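Local coordinates for protein terminase, large subunit (Bacillus phage spp1, PDB 2WBN) that drives viral DNA into empty capsids as an ATP-powered motor and cuts the genome as a metal-dependent endonuclease, the chain here being its nuclease domain, at residues A[55-60]-A[89-94]; A[64-69]-A[106-111]; A[80-85]-A[99-104]; A[93-98]-A[123-128]. All coordinates share one frame; numbering follows the deposited sequence.

Overall arrangement
All four contacts lie in the RNase H-like core of the nuclease domain, with centres 9 to 14 Å apart. Among the elements involved, strands 51-56, 64-72 and 77-86 precede helix 91-100, strand 108-110 and helix 115-124. Contact 2 joins two strands that flank strand 51-56 in the mixed sheet. Contacts 1, 3 and 4 all use helix 91-100. Contact 1 ties its start to residues 55-60, which carry Asp56, contact 3 ties the loop after it to strand 77-86, and contact 4 packs it against the turn that follows helix 115-124. Manganese ligands Asp56 and Asp111 sit in contacts 1 and 2, whereas contacts 3 and 4 lie away from the metal site.

Contact 1: A[55-60]-A[89-94]; sequences LDFGYG and VSLKRT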
loop_
_atom_site.group_PDB
_atom_site.type_symbol
_atom_site.label_atom_id
_atom_site.label_comp_id
_atom_site.label_asym_id
_atom_site.label_seq_id
_atom_site.Cartn_x
_atom_site.Cartn_y
_atom_site.Cartn_z
ATOM N N LEU A 55 1.541 5.759 1.166
ATOM C CA LEU A 55 1.145 6.226 2.486
ATOM C C LEU A 55 -0.250 6.796 2.422
ATOM O O LEU A 55 -0.525 7.677 1.611
ATOM C CB LEU A 55 2.129 7.281 3.000
ATOM C CG LEU A 55 1.760 7.954 4.324
ATOM C CD1 LEU A 55 1.669 6.960 5.463
ATOM C CD2 LEU A 55 2.766 9.039 4.639
ATOM N N ASP A 56 -1.129 6.263 3.262
ATOM C CA ASP A 56 -2.413 6.831 3.514
ATOM C C ASP A 56 -2.406 7.391 4.936
ATOM O O ASP A 56 -1.970 6.713 5.852
ATOM C CB ASP A 56 -3.518 5.794 3.352
ATOM C CG ASP A 56 -4.899 6.431 3.416
ATOM O OD1 ASP A 56 -5.340 6.809 4.530
ATOM O OD2 ASP A 56 -5.526 6.613 2.348
ATOM N N PHE A 57 -2.886 8.619 5.108
ATOM C CA PHE A 57 -2.766 9.323 6.387
ATOM C C PHE A 57 -3.794 8.954 7.445
ATOM O O PHE A 57 -3.626 9.301 8.623
ATOM C CB PHE A 57 -2.780 10.835 6.162
ATOM C CG PHE A 57 -1.528 11.354 5.522
ATOM C CD1 PHE A 57 -1.533 11.780 4.208
ATOM C CD2 PHE A 57 -0.329 11.374 6.230
ATOM C CE1 PHE A 57 -0.361 12.244 3.601
ATOM C CE2 PHE A 57 0.842 11.830 5.638
ATOM C CZ PHE A 57 0.825 12.258 4.316
ATOM N N GLY A 58 -4.854 8.264 7.049
ATOM C CA GLY A 58 -5.932 7.993 7.987
ATOM C C GLY A 58 -6.799 9.234 8.106
ATOM O O GLY A 58 -6.407 10.323 7.710
ATOM N N TYR A 59 -7.973 9.046 8.652
ATOM C CA TYR A 59 -8.974 10.071 8.755
ATOM C C TYR A 59 -10.076 9.485 9.628
ATOM O O TYR A 59 -10.509 8.344 9.421
ATOM C CB TYR A 59 -9.505 10.449 7.372
ATOM C CG TYR A 59 -10.606 11.490 7.398
ATOM C CD1 TYR A 59 -10.406 12.720 7.989
ATOM C CD2 TYR A 59 -11.852 11.235 6.832
ATOM C CE1 TYR A 59 -11.420 13.666 8.031
ATOM C CE2 TYR A 59 -12.875 12.191 6.863
ATOM C CZ TYR A 59 -12.653 13.397 7.453
ATOM O OH TYR A 59 -13.669 14.342 7.485
ATOM N N GLY A 60 -10.511 10.252 10.624
ATOM C CA GLY A 60 -11.471 9.767 11.610
ATOM C C GLY A 60 -10.825 8.595 12.321
ATOM O O GLY A 60 -9.655 8.684 12.710
ATOM N N VAL A 89 -2.595 8.371 14.949
ATOM C CA VAL A 89 -1.742 8.840 13.863
ATOM C C VAL A 89 -0.692 9.848 14.371
ATOM O O VAL A 89 -1.028 10.873 14.997
ATOM C CB VAL A 89 -2.588 9.476 12.753
ATOM C CG1 VAL A 89 -1.694 10.029 11.625
ATOM C CG2 VAL A 89 -3.623 8.484 12.227
ATOM N N SER A 90 0.573 9.526 14.124
ATOM C CA SER A 90 1.679 10.409 14.455
ATOM C C SER A 90 2.597 10.477 13.251
ATOM O O SER A 90 3.122 9.448 12.787
ATOM C CB SER A 90 2.448 9.905 15.676
ATOM O OG SER A 90 3.646 10.655 15.846
ATOM N N LEU A 91 2.750 11.682 12.714
ATOM C CA LEU A 91 3.733 11.915 11.669
ATOM C C LEU A 91 5.154 11.778 12.233
ATOM O O LEU A 91 6.035 11.276 11.545
ATOM C CB LEU A 91 3.515 13.288 11.023
ATOM C CG LEU A 91 2.156 13.514 10.339
ATOM C CD1 LEU A 91 2.156 14.831 9.551
ATOM C CD2 LEU A 91 1.829 12.326 9.410
ATOM N N LYS A 92 5.383 12.212 13.473
ATOM C CA LYS A 92 6.693 12.001 14.109
ATOM C C LYS A 92 7.061 10.506 14.115
ATOM O O LYS A 92 8.158 10.127 13.700
ATOM C CB LYS A 92 6.714 12.553 15.536
ATOM C CG LYS A 92 8.038 12.270 16.286
ATOM C CD LYS A 92 8.297 13.260 17.415
ATOM C CE LYS A 92 9.635 12.992 18.132
ATOM N NZ LYS A 92 10.817 12.964 17.197
ATOM N N ARG A 93 6.127 9.670 14.569
ATOM C CA ARG A 93 6.336 8.202 14.649
ATOM C C ARG A 93 6.540 7.585 13.275
ATOM O O ARG A 93 7.321 6.637 13.114
ATOM C CB ARG A 93 5.160 7.503 15.360
ATOM C CG ARG A 93 5.296 5.981 15.425
ATOM C CD ARG A 93 4.224 5.254 16.251
ATOM N NE ARG A 93 4.560 3.821 16.338
ATOM C CZ ARG A 93 3.799 2.787 15.954
ATOM N NH1 ARG A 93 2.574 2.961 15.467
ATOM N NH2 ARG A 93 4.275 1.541 16.077
ATOM N N THR A 94 5.844 8.118 12.282
ATOM C CA THR A 94 5.942 7.605 10.931
ATOM C C THR A 94 7.322 7.916 10.345
ATOM O O THR A 94 7.992 7.025 9.809
ATOM C CB THR A 94 4.832 8.191 10.076
ATOM O OG1 THR A 94 3.572 7.893 10.700
ATOM C CG2 THR A 94 4.853 7.621 8.688
#
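Phe57 meets Leu91 and Val89 just after Asp56, the first catalytic aspartate of the RNase H-like fold. Residues 89-94 are the loop before helix 91-100 and its first turn. No hydrogen bond crosses the contact; Phe57 and Leu91 make its apolar part.

Phe57 can be followed outward from its CB. CG stands anti to the carbonyl carbon (chi1 -71°), and this brings one side of the ring to the helix. Phe57 CD2 lies 4.0 Å from Leu91 CD2. Phe57 CE2 is 3.9 Å from the same methyl, Leu91 CD2, so the two ring atoms share it about equally. The methyl approaches the ring obliquely, and the two side chains cross at about a right angle. One face of the Phe57 ring has Leu55 CG 4.2 Å above its plane, offset toward the rim. Ser117 and Ile118 of helix 115-124 also touch the ring.

The backbone of Phe57 adds a second patch. Phe57 O is 3.6 Å from Val89 CG1, and Val89 CG2 lies almost as near, which places both methyls of the valine against this oxygen.

Next to Phe57 is Asp56, a ligand of both manganese ions. Asp56 OD1 accepts from Gly58 N at 2.9 Å, closing an Asx turn over residues 56-58. Asp111, another manganese ligand, accepts from Phe57 N. The helix start is capped by Ser90, whose OG accepts from Arg93 N. Ser90 O takes two bonds, from Thr94 N and, at 2.6 Å, from Thr94 OG1, which reach it from opposite faces of its plane.

Contact 2: A[64-69]-A[106-111]; sequences LAFVRW and ARIIAD
Phe66 and Ile108 touch across strand 51-56, which lies between their own strands in the sheet. The nearest CA atoms of the two segments, those of Arg68 and Ile108, are 8.7 Å apart. No hydrogen bond joins the segments, and side chains alone bridge the gap.

The main interaction is apolar. Phe66 CE1 lies 3.8 Å from Ile108 CD1 and 4.0 Å from Ile108 CG1. CG1 sits at the ring edge and in its plane, while CD1 arrives obliquely. The two side chains cross at about a right angle. Phe66 holds CG anti to its backbone N (chi1 170°), which carries the ring across toward the isoleucine. Both residues are buried, and both also touch Gln53 of the middle strand.

The second interaction sets a polar group beside a methyl. The Arg68 chain is extended from CG to NE and brings NH1 to 4.1 Å from Ala106 CB, on an oblique path. This is loose packing at the partly exposed end of the contact.

At the other end of residues 106-111 is Asp111, a manganese ligand. Asp111 OD1 is hydrogen-bonded to Ser113 OG, a bond that probably helps to orient the carboxylate.

Strand 51-56 pairs with both segments, antiparallel to 64-72 and parallel to 108-110. Beyond strand 64-72 the sheet continues into strand 77-86. Leu84 of that strand and helix 91-100 also pack on Phe66, and helix 190-198 packs against Val67.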
loop_
_atom_site.group_PDB
_atom_site.type_symbol
_atom_site.label_atom_id
_atom_site.label_comp_id
_atom_site.label_asym_id
_atom_site.label_seq_id
_atom_site.Cartn_x
_atom_site.Cartn_y
_atom_site.Cartn_z
ATOM N N LEU A 64 -3.453 5.530 9.818
ATOM C CA LEU A 64 -2.377 5.793 8.883
ATOM C C LEU A 64 -1.836 4.419 8.459
ATOM O O LEU A 64 -1.730 3.510 9.288
ATOM C CB LEU A 64 -1.291 6.643 9.549
ATOM C CG LEU A 64 0.039 6.830 8.785
ATOM C CD1 LEU A 64 0.611 8.215 9.174
ATOM C CD2 LEU A 64 1.052 5.723 9.097
ATOM N N ALA A 65 -1.544 4.257 7.178
ATOM C CA ALA A 65 -0.983 3.002 6.646
ATOM C C ALA A 65 0.150 3.308 5.671
ATOM O O ALA A 65 -0.072 3.926 4.611
ATOM C CB ALA A 65 -2.065 2.183 5.977
ATOM N N PHE A 66 1.369 2.957 6.091
ATOM C CA PHE A 66 2.564 3.015 5.255
ATOM C C PHE A 66 2.862 1.615 4.709
ATOM O O PHE A 66 2.876 0.645 5.473
ATOM C CB PHE A 66 3.766 3.491 6.074
ATOM C CG PHE A 66 5.080 3.364 5.358
ATOM C CD1 PHE A 66 5.472 4.317 4.424
ATOM C CD2 PHE A 66 5.915 2.289 5.602
ATOM C CE1 PHE A 66 6.676 4.203 3.757
ATOM C CE2 PHE A 66 7.125 2.160 4.930
ATOM C CZ PHE A 66 7.503 3.113 4.005
ATOM N N VAL A 67 3.100 1.510 3.404
ATOM C CA VAL A 67 3.480 0.217 2.797
ATOM C C VAL A 67 4.754 0.378 1.965
ATOM O O VAL A 67 4.973 1.428 1.351
ATOM C CB VAL A 67 2.327 -0.391 1.949
ATOM C CG1 VAL A 67 1.060 -0.557 2.808
ATOM C CG2 VAL A 67 2.037 0.456 0.652
ATOM N N ARG A 68 5.585 -0.671 1.968
ATOM C CA ARG A 68 6.761 -0.784 1.123
ATOM C C ARG A 68 6.724 -2.141 0.407
ATOM O O ARG A 68 6.596 -3.177 1.059
ATOM C CB ARG A 68 8.022 -0.664 1.963
ATOM C CG ARG A 68 9.355 -0.861 1.222
ATOM C CD ARG A 68 10.503 -0.922 2.246
ATOM N NE ARG A 68 11.842 -1.092 1.653
ATOM C CZ ARG A 68 12.645 -0.110 1.232
ATOM N NH1 ARG A 68 12.270 1.158 1.295
ATOM N NH2 ARG A 68 13.844 -0.402 0.717
ATOM N N TRP A 69 6.821 -2.094 -0.920
ATOM C CA TRP A 69 6.763 -3.269 -1.798
ATOM C C TRP A 69 7.952 -3.297 -2.753
ATOM O O TRP A 69 8.556 -2.261 -3.036
ATOM C CB TRP A 69 5.536 -3.169 -2.682
ATOM C CG TRP A 69 4.237 -3.202 -2.017
ATOM C CD1 TRP A 69 3.568 -2.144 -1.448
ATOM C CD2 TRP A 69 3.376 -4.328 -1.910
ATOM N NE1 TRP A 69 2.359 -2.571 -0.951
ATOM C CE2 TRP A 69 2.213 -3.906 -1.234
ATOM C CE3 TRP A 69 3.487 -5.668 -2.282
ATOM C CZ2 TRP A 69 1.171 -4.780 -0.936
ATOM C CZ3 TRP A 69 2.456 -6.531 -1.986
ATOM C CH2 TRP A 69 1.317 -6.097 -1.327
ATOM N N ALA A 106 14.028 5.806 -0.705
ATOM C CA ALA A 106 13.054 5.465 -1.731
ATOM C C ALA A 106 11.856 6.400 -1.594
ATOM O O ALA A 106 11.477 6.802 -0.488
ATOM C CB ALA A 106 12.620 4.007 -1.611
ATOM N N ARG A 107 11.268 6.741 -2.729
ATOM C CA ARG A 107 10.157 7.675 -2.780
ATOM C C ARG A 107 8.912 7.141 -2.083
ATOM O O ARG A 107 8.613 5.963 -2.193
ATOM C CB ARG A 107 9.808 7.957 -4.234
ATOM C CG ARG A 107 8.703 8.955 -4.395
ATOM C CD ARG A 107 8.704 9.531 -5.774
ATOM N NE ARG A 107 8.351 8.532 -6.771
ATOM C CZ ARG A 107 8.362 8.755 -8.083
ATOM N NH1 ARG A 107 8.708 9.945 -8.563
ATOM N NH2 ARG A 107 8.025 7.783 -8.919
ATOM N N ILE A 108 8.182 8.031 -1.403
ATOM C CA ILE A 108 6.864 7.713 -0.828
ATOM C C ILE A 108 5.792 8.527 -1.560
ATOM O O ILE A 108 5.875 9.775 -1.624
ATOM C CB ILE A 108 6.807 8.006 0.693
ATOM C CG1 ILE A 108 7.887 7.208 1.435
ATOM C CG2 ILE A 108 5.412 7.690 1.274
ATOM C CD1 ILE A 108 8.113 7.644 2.879
ATOM N N ILE A 109 4.832 7.829 -2.163
ATOM C CA ILE A 109 3.683 8.470 -2.776
ATOM C C ILE A 109 2.584 8.463 -1.735
ATOM O O ILE A 109 2.212 7.399 -1.213
ATOM C CB ILE A 109 3.233 7.795 -4.095
ATOM C CG1 ILE A 109 4.385 7.788 -5.117
ATOM C CG2 ILE A 109 2.069 8.565 -4.704
ATOM C CD1 ILE A 109 4.037 7.177 -6.498
ATOM N N ALA A 110 2.083 9.656 -1.411
ATOM C CA ALA A 110 1.172 9.825 -0.307
ATOM C C ALA A 110 -0.187 10.359 -0.702
ATOM O O ALA A 110 -0.322 11.208 -1.580
ATOM C CB ALA A 110 1.794 10.741 0.766
ATOM N N ASP A 111 -1.186 9.838 0.003
ATOM C CA ASP A 111 -2.544 10.365 0.106
ATOM C C ASP A 111 -2.599 11.890 -0.027
ATOM O O ASP A 111 -2.240 12.611 0.896
ATOM C CB ASP A 111 -3.071 9.866 1.474
ATOM C CG ASP A 111 -4.395 10.482 1.919
ATOM O OD1 ASP A 111 -5.126 11.101 1.109
ATOM O OD2 ASP A 111 -4.701 10.313 3.145
#

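Contact 3: A[80-85]-A[99-104]; sequences AIDELV and RKNKYE
A short hydrogen bond from Tyr103 to Asp82 reaches a beta bulge, and it is the one hydrogen bond between these segments. Tyr103 OH donates to Asp82 OD2 at 2.6 Å. The carboxylate uses its anti lone pair, the one away from OD1. Its plane stands 86° from that of the ring, and OD2 lies in the ring plane at the edge. Tyr103 CE2, beside the hydroxyl, is 3.4 Å from the same oxygen, Asp82 OD2.

The bulge is of the classic type. Ile81 and Asp82 of strand 77-86 both face Arg68 on the neighbouring strand. The other carboxylate oxygen, Asp82 OD1, accepts from Glu83 N at 2.9 Å. That donor comes from above the carboxylate plane, 36° out of it. A bond to each oxygen should restrict rotation of the carboxylate.

The tyrosine belongs to the loop that follows helix 91-100. The helix ends in a Schellman motif. Lys102 has positive phi and its N bonds back to Arg99 O, while Tyr103 N probably bonds to Val98 O at 2.9 Å. The turn folds Asn101 over Tyr103, with Asn101 CB 3.3 Å above the Tyr103 ring plane and over its centre. Asn101 ND2 donates to Phe97 O. Phe97 also touches both Asp82 and Tyr103, and the Arg68 side chain also touches Tyr103.

The bond joins the loop after helix 91-100 to the bulged strand at the protein surface, away from the metal site. If Asp82 is ionised, as is likely, the bond is charge-assisted and would in turn favour that state.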
loop_
_atom_site.group_PDB
_atom_site.type_symbol
_atom_site.label_atom_id
_atom_site.label_comp_id
_atom_site.label_asym_id
_atom_site.label_seq_id
_atom_site.Cartn_x
_atom_site.Cartn_y
_atom_site.Cartn_z
ATOM N N ALA A 80 5.372 -7.784 -0.742
ATOM C CA ALA A 80 5.265 -6.901 0.426
ATOM C C ALA A 80 6.494 -7.033 1.307
ATOM O O ALA A 80 6.858 -8.139 1.723
ATOM C CB ALA A 80 3.977 -7.188 1.217
ATOM N N ILE A 81 7.143 -5.901 1.581
ATOM C CA ILE A 81 8.390 -5.886 2.346
ATOM C C ILE A 81 8.134 -5.455 3.782
ATOM O O ILE A 81 8.589 -6.100 4.729
ATOM C CB ILE A 81 9.441 -4.935 1.706
ATOM C CG1 ILE A 81 9.787 -5.401 0.287
ATOM C CG2 ILE A 81 10.690 -4.858 2.584
ATOM C CD1 ILE A 81 10.801 -4.503 -0.467
ATOM N N ASP A 82 7.405 -4.353 3.943
ATOM C CA ASP A 82 7.154 -3.830 5.258
ATOM C C ASP A 82 5.908 -2.939 5.261
ATOM O O ASP A 82 5.343 -2.633 4.214
ATOM C CB ASP A 82 8.389 -3.069 5.734
ATOM C CG ASP A 82 8.589 -3.123 7.240
ATOM O OD1 ASP A 82 7.683 -3.572 7.974
ATOM O OD2 ASP A 82 9.675 -2.702 7.696
ATOM N N GLU A 83 5.477 -2.567 6.464
ATOM C CA GLU A 83 4.291 -1.757 6.663
ATOM C C GLU A 83 4.353 -1.075 8.037
ATOM O O GLU A 83 5.087 -1.512 8.934
ATOM C CB GLU A 83 3.032 -2.634 6.592
ATOM C CG GLU A 83 2.880 -3.544 7.809
ATOM C CD GLU A 83 1.736 -4.533 7.746
ATOM O OE1 GLU A 83 1.155 -4.740 6.663
ATOM O OE2 GLU A 83 1.413 -5.122 8.809
ATOM N N LEU A 84 3.566 -0.015 8.188
ATOM C CA LEU A 84 3.250 0.555 9.484
ATOM C C LEU A 84 1.789 0.962 9.433
ATOM O O LEU A 84 1.394 1.778 8.596
ATOM C CB LEU A 84 4.129 1.774 9.809
ATOM C CG LEU A 84 3.920 2.451 11.168
ATOM C CD1 LEU A 84 4.363 1.566 12.356
ATOM C CD2 LEU A 84 4.651 3.793 11.201
ATOM N N VAL A 85 0.993 0.395 10.329
ATOM C CA VAL A 85 -0.418 0.735 10.478
ATOM C C VAL A 85 -0.634 1.272 11.891
ATOM O O VAL A 85 -0.362 0.582 12.883
ATOM C CB VAL A 85 -1.319 -0.476 10.185
ATOM C CG1 VAL A 85 -2.814 -0.097 10.331
ATOM C CG2 VAL A 85 -1.028 -1.032 8.763
ATOM N N ARG A 99 12.899 6.645 8.784
ATOM C CA ARG A 99 14.328 6.888 9.010
ATOM C C ARG A 99 15.037 5.684 9.641
ATOM O O ARG A 99 16.064 5.234 9.129
ATOM C CB ARG A 99 14.551 8.153 9.857
ATOM C CG ARG A 99 14.490 9.460 9.065
ATOM C CD ARG A 99 15.101 10.619 9.857
ATOM N NE ARG A 99 14.379 10.804 11.110
ATOM C CZ ARG A 99 13.227 11.456 11.230
ATOM N NH1 ARG A 99 12.642 11.539 12.417
ATOM N NH2 ARG A 99 12.644 12.024 10.174
ATOM N N LYS A 100 14.478 5.148 10.729
ATOM C CA LYS A 100 15.070 4.002 11.445
ATOM C C LYS A 100 15.412 2.847 10.493
ATOM O O LYS A 100 16.484 2.253 10.593
ATOM C CB LYS A 100 14.135 3.503 12.549
ATOM C CG LYS A 100 14.804 2.746 13.688
ATOM C CD LYS A 100 13.833 1.727 14.333
ATOM C CE LYS A 100 14.246 1.338 15.760
ATOM N NZ LYS A 100 13.848 -0.072 16.114
ATOM N N ASN A 101 14.515 2.557 9.557
ATOM C CA ASN A 101 14.712 1.466 8.609
ATOM C C ASN A 101 15.450 1.850 7.327
ATOM O O ASN A 101 15.571 1.038 6.427
ATOM C CB ASN A 101 13.347 0.866 8.260
ATOM C CG ASN A 101 12.765 0.073 9.402
ATOM O OD1 ASN A 101 13.182 -1.053 9.649
ATOM N ND2 ASN A 101 11.814 0.654 10.111
ATOM N N LYS A 102 15.917 3.089 7.242
ATOM C CA LYS A 102 16.576 3.608 6.038
ATOM C C LYS A 102 15.690 3.449 4.790
ATOM O O LYS A 102 16.170 3.111 3.702
ATOM C CB LYS A 102 17.946 2.945 5.847
ATOM C CG LYS A 102 18.789 2.914 7.111
ATOM C CD LYS A 102 20.164 2.316 6.855
ATOM C CE LYS A 102 20.983 2.273 8.135
ATOM N NZ LYS A 102 22.319 1.617 7.941
ATOM N N TYR A 103 14.395 3.706 4.964
ATOM C CA TYR A 103 13.449 3.726 3.859
ATOM C C TYR A 103 13.313 5.136 3.278
ATOM O O TYR A 103 12.489 5.368 2.396
ATOM C CB TYR A 103 12.069 3.248 4.334
ATOM C CG TYR A 103 11.982 1.810 4.811
ATOM C CD1 TYR A 103 12.935 0.854 4.449
ATOM C CD2 TYR A 103 10.908 1.397 5.611
ATOM C CE1 TYR A 103 12.831 -0.464 4.877
ATOM C CE2 TYR A 103 10.806 0.098 6.037
ATOM C CZ TYR A 103 11.762 -0.829 5.671
ATOM O OH TYR A 103 11.638 -2.122 6.116
ATOM N N GLU A 104 14.149 6.066 3.744
ATOM C CA GLU A 104 14.036 7.489 3.376
ATOM C C GLU A 104 14.520 7.710 1.945
ATOM O O GLU A 104 14.172 8.708 1.305
ATOM C CB GLU A 104 14.882 8.386 4.299
ATOM C CG GLU A 104 15.168 7.832 5.701
ATOM C CD GLU A 104 16.581 8.140 6.168
ATOM O OE1 GLU A 104 17.317 7.197 6.554
ATOM O OE2 GLU A 104 16.950 9.334 6.142
#

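Contact 4: A[93-98]-A[123-128]; sequences RTADFV and LEHGIN
Ala95 on helix 91-100 and His125, just past helix 115-124, bring their CA atoms to 6.2 Å, a close approach of the two backbones. Gly126 then leaves helical geometry with positive phi, and the chain turns so that Ile127 also faces the helix.

The small alanine side chain is consistent with this close approach. Ala95 CB lies 3.5 Å from His125 CB and 3.7 Å from Ile127 CG1, touching both residues around the turn. The His125 ring lies oblique to this methyl, and Glu124 CB lies over the centre of one ring face. The ring also packs on Leu91, one turn earlier in helix 91-100.

Ile127 holds CG1 anti to its carbonyl carbon (chi1 -53°), which lays the branch along the helix surface. Ile127 CD1 ends 3.8 Å from Val98 CG1, one turn after Ala95, and 3.9 Å from Ala95 CB. The valine and isoleucine chains cross at a slant. No hydrogen bond spans the segments.

Val98 also rests on Phe66 of the sheet, and Ile127 CG2 is 4.0 Å from Ile108 CD1. Helix 91-100 here packs on the turn leaving helix 115-124, on one side of the central sheet, as expected of an RNase H-like alpha/beta fold.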
loop_
_atom_site.group_PDB
_atom_site.type_symbol
_atom_site.label_atom_id
_atom_site.label_comp_id
_atom_site.label_asym_id
_atom_site.label_seq_id
_atom_site.Cartn_x
_atom_site.Cartn_y
_atom_site.Cartn_z
ATOM N N ARG A 93 6.127 9.670 14.569
ATOM C CA ARG A 93 6.336 8.202 14.649
ATOM C C ARG A 93 6.540 7.585 13.275
ATOM O O ARG A 93 7.321 6.637 13.114
ATOM C CB ARG A 93 5.160 7.503 15.360
ATOM C CG ARG A 93 5.296 5.981 15.425
ATOM C CD ARG A 93 4.224 5.254 16.251
ATOM N NE ARG A 93 4.560 3.821 16.338
ATOM C CZ ARG A 93 3.799 2.787 15.954
ATOM N NH1 ARG A 93 2.574 2.961 15.467
ATOM N NH2 ARG A 93 4.275 1.541 16.077
ATOM N N THR A 94 5.844 8.118 12.282
ATOM C CA THR A 94 5.942 7.605 10.931
ATOM C C THR A 94 7.322 7.916 10.345
ATOM O O THR A 94 7.992 7.025 9.809
ATOM C CB THR A 94 4.832 8.191 10.076
ATOM O OG1 THR A 94 3.572 7.893 10.700
ATOM C CG2 THR A 94 4.853 7.621 8.688
ATOM N N ALA A 95 7.760 9.166 10.478
ATOM C CA ALA A 95 9.089 9.559 9.994
ATOM C C ALA A 95 10.190 8.797 10.734
ATOM O O ALA A 95 11.120 8.303 10.112
ATOM C CB ALA A 95 9.295 11.089 10.129
ATOM N N ASP A 96 10.075 8.668 12.054
ATOM C CA ASP A 96 11.054 7.886 12.821
ATOM C C ASP A 96 11.182 6.444 12.296
ATOM O O ASP A 96 12.293 5.931 12.143
ATOM C CB ASP A 96 10.737 7.916 14.324
ATOM C CG ASP A 96 10.975 9.294 14.945
ATOM O OD1 ASP A 96 11.401 10.221 14.211
ATOM O OD2 ASP A 96 10.736 9.469 16.168
ATOM N N PHE A 97 10.052 5.814 11.995
ATOM C CA PHE A 97 10.032 4.454 11.459
ATOM C C PHE A 97 10.716 4.386 10.101
ATOM O O PHE A 97 11.532 3.486 9.842
ATOM C CB PHE A 97 8.587 3.926 11.348
ATOM C CG PHE A 97 8.489 2.592 10.687
ATOM C CD1 PHE A 97 8.753 1.427 11.407
ATOM C CD2 PHE A 97 8.153 2.486 9.349
ATOM C CE1 PHE A 97 8.667 0.181 10.798
ATOM C CE2 PHE A 97 8.075 1.239 8.731
ATOM C CZ PHE A 97 8.328 0.088 9.464
ATOM N N VAL A 98 10.405 5.356 9.245
ATOM C CA VAL A 98 10.978 5.427 7.905
ATOM C C VAL A 98 12.486 5.659 7.984
ATOM O O VAL A 98 13.271 4.933 7.360
ATOM C CB VAL A 98 10.244 6.510 7.051
ATOM C CG1 VAL A 98 11.055 6.889 5.819
ATOM C CG2 VAL A 98 8.872 5.989 6.648
ATOM N N LEU A 123 9.070 19.159 5.627
ATOM C CA LEU A 123 9.729 20.341 6.167
ATOM C C LEU A 123 9.970 20.220 7.667
ATOM O O LEU A 123 10.862 20.856 8.196
ATOM C CB LEU A 123 8.904 21.593 5.848
ATOM C CG LEU A 123 8.492 21.766 4.375
ATOM C CD1 LEU A 123 7.682 23.026 4.208
ATOM C CD2 LEU A 123 9.699 21.768 3.434
ATOM N N GLU A 124 9.179 19.409 8.362
ATOM C CA GLU A 124 9.336 19.270 9.813
ATOM C C GLU A 124 10.107 18.018 10.192
ATOM O O GLU A 124 10.886 18.046 11.134
ATOM C CB GLU A 124 7.992 19.266 10.531
ATOM C CG GLU A 124 8.122 19.618 12.012
ATOM C CD GLU A 124 6.901 19.243 12.837
ATOM O OE1 GLU A 124 5.775 19.196 12.281
ATOM O OE2 GLU A 124 7.075 19.000 14.056
ATOM N N HIS A 125 9.896 16.928 9.458
ATOM C CA HIS A 125 10.459 15.631 9.826
ATOM C C HIS A 125 11.532 15.117 8.863
ATOM O O HIS A 125 12.023 14.007 9.026
ATOM C CB HIS A 125 9.324 14.611 9.967
ATOM C CG HIS A 125 8.253 15.049 10.914
ATOM N ND1 HIS A 125 8.493 15.264 12.251
ATOM C CD2 HIS A 125 6.949 15.352 10.713
ATOM C CE1 HIS A 125 7.380 15.661 12.840
ATOM N NE2 HIS A 125 6.426 15.720 11.930
ATOM N N GLY A 126 11.877 15.907 7.853
ATOM C CA GLY A 126 12.986 15.578 6.950
ATOM C C GLY A 126 12.793 14.386 6.023
ATOM O O GLY A 126 13.779 13.794 5.561
ATOM N N ILE A 127 11.542 14.029 5.734
ATOM C CA ILE A 127 11.266 12.985 4.742
ATOM C C ILE A 127 11.134 13.675 3.383
ATOM O O ILE A 127 10.052 14.095 2.981
ATOM C CB ILE A 127 10.004 12.163 5.095
ATOM C CG1 ILE A 127 10.101 11.629 6.529
ATOM C CG2 ILE A 127 9.813 11.009 4.097
ATOM C CD1 ILE A 127 11.220 10.612 6.745
ATOM N N ASN A 128 12.262 13.788 2.691
ATOM C CA ASN A 128 12.365 14.621 1.503
ATOM C C ASN A 128 11.697 14.028 0.280
ATOM O O ASN A 128 11.097 14.763 -0.514
ATOM C CB ASN A 128 13.835 14.885 1.185
ATOM C CG ASN A 128 14.533 15.671 2.277
ATOM O OD1 ASN A 128 13.979 16.630 2.830
ATOM N ND2 ASN A 128 15.767 15.277 2.589
#